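Local atomic coordinates of mitogen activated protein kinase, putative (Leishmania donovani, PDB entry 4QNY), a protein that probably transfers phosphate from ATP to protein substrates as a mitogen-activated protein kinase of Leishmania. Residues Glu10-Ala13 / Glu14-Leu18; Val302-Ala305 / Met306-Pro309. One frame throughout, in Å; residues are numbered along the deposited sequence.

Contact 1 (Glu10-Ala13 / Glu14-Leu18)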
loop_
_atom_site.group_PDB
_atom_site.type_symbol
_atom_site.label_atom_id
_atom_site.label_comp_id
_atom_site.label_asym_id
_atom_site.label_seq_id
_atom_site.Cartn_x
_atom_site.Cartn_y
_atom_site.Cartn_z
ATOM N N GLU A 10 -9.254 -22.293 -17.380
ATOM C CA GLU A 10 -8.968 -23.111 -16.209
ATOM C C GLU A 10 -9.403 -22.378 -14.946
ATOM O O GLU A 10 -9.908 -22.986 -14.002
ATOM C CB GLU A 10 -7.482 -23.463 -16.139
ATOM C CG GLU A 10 -7.148 -24.479 -15.061
ATOM C CD GLU A 10 -5.672 -24.811 -15.002
ATOM O OE1 GLU A 10 -4.977 -24.642 -16.028
ATOM O OE2 GLU A 10 -5.204 -25.235 -13.925
ATOM N N LEU A 11 -9.205 -21.065 -14.935
ATOM C CA LEU A 11 -9.623 -20.242 -13.808
ATOM C C LEU A 11 -11.144 -20.155 -13.742
ATOM O O LEU A 11 -11.729 -20.168 -12.659
ATOM C CB LEU A 11 -9.013 -18.842 -13.908
ATOM C CG LEU A 11 -7.489 -18.745 -13.824
ATOM C CD1 LEU A 11 -7.016 -17.373 -14.279
ATOM C CD2 LEU A 11 -7.011 -19.034 -12.409
ATOM N N GLN A 12 -11.778 -20.075 -14.909
ATOM C CA GLN A 12 -13.233 -19.997 -14.997
ATOM C C GLN A 12 -13.901 -21.251 -14.448
ATOM O O GLN A 12 -14.868 -21.169 -13.693
ATOM C CB GLN A 12 -13.667 -19.767 -16.447
ATOM C CG GLN A 12 -15.174 -19.710 -16.651
ATOM C CD GLN A 12 -15.792 -18.433 -16.111
ATOM O OE1 GLN A 12 -15.794 -17.399 -16.782
ATOM N NE2 GLN A 12 -16.323 -18.499 -14.895
ATOM N N ALA A 13 -13.376 -22.411 -14.834
ATOM C CA ALA A 13 -13.893 -23.688 -14.356
ATOM C C ALA A 13 -13.716 -23.808 -12.848
ATOM O O ALA A 13 -14.573 -24.352 -12.153
ATOM C CB ALA A 13 -13.202 -24.841 -15.068
ATOM N N GLU A 14 -12.599 -23.288 -12.353
ATOM C CA GLU A 14 -12.299 -23.311 -10.926
ATOM C C GLU A 14 -13.277 -22.436 -10.142
ATOM O O GLU A 14 -13.763 -22.829 -9.081
ATOM C CB GLU A 14 -10.862 -22.850 -10.681
ATOM C CG GLU A 14 -10.317 -23.191 -9.306
ATOM C CD GLU A 14 -8.907 -22.673 -9.097
ATOM O OE1 GLU A 14 -8.696 -21.450 -9.236
ATOM O OE2 GLU A 14 -8.007 -23.488 -8.798
ATOM N N VAL A 15 -13.563 -21.252 -10.674
ATOM C CA VAL A 15 -14.481 -20.316 -10.031
ATOM C C VAL A 15 -15.914 -20.849 -10.038
ATOM O O VAL A 15 -16.644 -20.703 -9.055
ATOM C CB VAL A 15 -14.434 -18.928 -10.715
ATOM C CG1 VAL A 15 -15.600 -18.053 -10.269
ATOM C CG2 VAL A 15 -13.108 -18.243 -10.426
ATOM N N CYS A 16 -16.306 -21.479 -11.141
ATOM C CA CYS A 16 -17.648 -22.039 -11.272
ATOM C C CYS A 16 -17.926 -23.115 -10.222
ATOM O O CYS A 16 -19.067 -23.294 -9.792
ATOM C CB CYS A 16 -17.855 -22.613 -12.676
ATOM S SG CYS A 16 -18.038 -21.368 -13.977
ATOM N N ARG A 17 -16.882 -23.825 -9.807
ATOM C CA ARG A 17 -17.017 -24.844 -8.770
ATOM C C ARG A 17 -17.156 -24.205 -7.390
ATOM O O ARG A 17 -17.474 -24.879 -6.411
ATOM C CB ARG A 17 -15.824 -25.804 -8.795
ATOM C CG ARG A 17 -15.817 -26.748 -9.991
ATOM C CD ARG A 17 -14.776 -27.849 -9.837
ATOM N NE ARG A 17 -13.414 -27.354 -10.013
ATOM C CZ ARG A 17 -12.774 -27.331 -11.178
ATOM N NH1 ARG A 17 -13.373 -27.777 -12.275
ATOM N NH2 ARG A 17 -11.534 -26.864 -11.248
ATOM N N LEU A 18 -16.915 -22.900 -7.322
ATOM C CA LEU A 18 -17.109 -22.147 -6.089
ATOM C C LEU A 18 -18.426 -21.383 -6.145
ATOM O O LEU A 18 -19.275 -21.520 -5.265
ATOM C CB LEU A 18 -15.947 -21.180 -5.856
ATOM C CG LEU A 18 -14.559 -21.804 -5.721
ATOM C CD1 LEU A 18 -13.499 -20.721 -5.632
ATOM C CD2 LEU A 18 -14.500 -22.717 -4.509
HETATM O O HOH W 1 -9.301 -25.434 -12.685
#

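Contact 2 (Val302-Ala305 / Met306-Pro309)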
loop_
_atom_site.group_PDB
_atom_site.type_symbol
_atom_site.label_atom_id
_atom_site.label_comp_id
_atom_site.label_asym_id
_atom_site.label_seq_id
_atom_site.Cartn_x
_atom_site.Cartn_y
_atom_site.Cartn_z
ATOM N N VAL A 302 -0.622 12.592 9.310
ATOM C CA VAL A 302 -1.727 12.505 8.362
ATOM C C VAL A 302 -2.718 13.650 8.568
ATOM O O VAL A 302 -3.161 14.277 7.605
ATOM C CB VAL A 302 -2.467 11.160 8.481
ATOM C CG1 VAL A 302 -3.669 11.129 7.552
ATOM C CG2 VAL A 302 -1.520 10.009 8.171
ATOM N N LEU A 303 -3.051 13.921 9.826
ATOM C CA LEU A 303 -3.950 15.021 10.167
ATOM C C LEU A 303 -3.402 16.361 9.686
ATOM O O LEU A 303 -4.116 17.143 9.059
ATOM C CB LEU A 303 -4.194 15.068 11.676
ATOM C CG LEU A 303 -5.169 14.041 12.250
ATOM C CD1 LEU A 303 -5.006 13.934 13.758
ATOM C CD2 LEU A 303 -6.599 14.412 11.892
ATOM N N GLN A 304 -2.131 16.617 9.981
ATOM C CA GLN A 304 -1.484 17.859 9.573
ATOM C C GLN A 304 -1.391 17.973 8.054
ATOM O O GLN A 304 -1.541 19.059 7.493
ATOM C CB GLN A 304 -0.088 17.960 10.190
ATOM C CG GLN A 304 -0.076 18.150 11.698
ATOM C CD GLN A 304 1.317 18.009 12.281
ATOM O OE1 GLN A 304 2.212 17.450 11.649
ATOM N NE2 GLN A 304 1.508 18.517 13.495
ATOM N N ALA A 305 -1.145 16.847 7.392
ATOM C CA ALA A 305 -1.034 16.823 5.938
ATOM C C ALA A 305 -2.372 17.139 5.279
ATOM O O ALA A 305 -2.423 17.797 4.240
ATOM C CB ALA A 305 -0.515 15.474 5.467
ATOM N N MET A 306 -3.455 16.668 5.889
ATOM C CA MET A 306 -4.794 16.942 5.381
ATOM C C MET A 306 -5.168 18.409 5.567
ATOM O O MET A 306 -5.999 18.940 4.832
ATOM C CB MET A 306 -5.829 16.050 6.070
ATOM C CG MET A 306 -5.732 14.581 5.701
ATOM S SD MET A 306 -7.077 13.602 6.400
ATOM C CE MET A 306 -6.779 13.810 8.153
ATOM N N ARG A 307 -4.551 19.058 6.553
ATOM C CA ARG A 307 -4.831 20.462 6.843
ATOM C C ARG A 307 -3.812 21.389 6.187
ATOM O O ARG A 307 -3.872 22.607 6.353
ATOM C CB ARG A 307 -4.857 20.706 8.355
ATOM C CG ARG A 307 -5.881 19.871 9.108
ATOM C CD ARG A 307 -6.164 20.456 10.484
ATOM N NE ARG A 307 -6.117 19.445 11.537
ATOM C CZ ARG A 307 -5.105 19.303 12.388
ATOM N NH1 ARG A 307 -4.055 20.110 12.315
ATOM N NH2 ARG A 307 -5.144 18.356 13.315
ATOM N N HIS A 308 -2.877 20.805 5.447
ATOM C CA HIS A 308 -1.854 21.573 4.747
ATOM C C HIS A 308 -2.482 22.457 3.667
ATOM O O HIS A 308 -3.436 22.047 3.005
ATOM C CB HIS A 308 -0.816 20.631 4.133
ATOM C CG HIS A 308 0.417 21.322 3.641
ATOM N ND1 HIS A 308 0.539 21.803 2.356
ATOM C CD2 HIS A 308 1.583 21.613 4.264
ATOM C CE1 HIS A 308 1.727 22.362 2.208
ATOM N NE2 HIS A 308 2.381 22.260 3.351
ATOM N N PRO A 309 -1.951 23.680 3.495
ATOM C CA PRO A 309 -2.425 24.648 2.495
ATOM C C PRO A 309 -2.492 24.110 1.061
ATOM O O PRO A 309 -3.214 24.675 0.240
ATOM C CB PRO A 309 -1.393 25.774 2.592
ATOM C CG PRO A 309 -0.944 25.729 4.007
ATOM C CD PRO A 309 -0.931 24.270 4.381
#

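Contact 1 (Glu10-Ala13 / Glu14-Leu18)
Ala13 O sits against a face of the Arg17 guanidinium, 3.5 Å from its plane and over its centre, at the C-terminal part of helix 8-16, which packs on the five-stranded N-lobe sheet. A bend at chi3 (-73°) folds the arginine back over this carbonyl and brings NH1 to 4.1 Å from Ala13 CB. The same oxygen accepts a weak bond from Arg17 N at 3.3 Å. One turn earlier Glu14 N donates to Glu10 O at 3.2 Å, while Glu14 CB rests 3.4 Å from Leu11 O. The Glu14 carboxylate leaves the helix on an extended chain: OE1 forms a salt bridge with Arg53 and a hydrogen bond with Tyr102 OH, tying the helix to strands 47-54 and 101-106. Gln12 serves strand 22-31 instead, its OE1 accepting from Leu24 N and its NE2 donating to Tyr22 O. That amide, turned by a bend at chi2 (72°), leaves NE2 3.5 Å from Cys16 SG, and Gln12 O takes the Cys16 N-H at 2.9 Å. On the other flank, a water donates to Glu10 O at 2.8 Å and weakly accepts from Arg17 NH2.

Contact 2 (Val302-Ala305 / Met306-Pro309)
Met306 N donates to Val302 O at 3.0 Å, a regular i to i-4 helical bond with an N-H...O angle of 150°. The next amide marks the end of the short helix 302-306: Arg307 N splits its proton between Leu303 O and Gln304 O, each 3.2 Å away and each bond weak. His308 N then reaches back three residues, to Ala305 O at 3.3 Å, again weakly though with a fairly straight N-H. The drift from four-residue to three-residue spacing is the tightening of a helix terminus.

The side-chain polar atoms have partners too. Gln304 OE1 takes the N-H of Thr301 just ahead of the helix, which corresponds to one half of a capping box. Both ring nitrogens of His308 are engaged, ND1 by Phe310 N and NE2 by Asp286 OD2; since ND1 accepts, NE2 is probably the protonated one. The Arg307 guanidinium lays one face toward Leu303 O without bonding to it, and its NH2 lies 3.8 Å from Leu303 CB.

Apolar packing completes the turn. Bent at chi3 (-63°), Met306 carries its CE back along the helix to meet Leu303 CD2 at 3.8 Å and Val302 CG1 at 4.1 Å.

In the kinase C-lobe, helix 302-306 lies against helix 124-143, with Val302 on His142, Leu303 on His139, and Ala305 and Met306 both on Leu135. Helix 282-291 receives Ala305 at Leu287 and Met291, and His308 at Leu287 as well as Asp286.

Contacts 1 and 2 share no helix, strand or sheet. Their centres are 46 Å apart and their nearest atoms about 36 Å, on opposite sides of the chain's centre, and they follow one another in series. Residues 10-18 precede the first strand and pack on the N-lobe sheet, the side chain of Leu11 about 13 Å from the bound nucleotide analogue. Residues 302-309 come late in the chain, within the mainly helical C-lobe. Each contact therefore belongs to a different lobe of the bilobal fold: one joins an N-terminal helix to strands, the other a late short helix to larger helices, and no direct contact couples them.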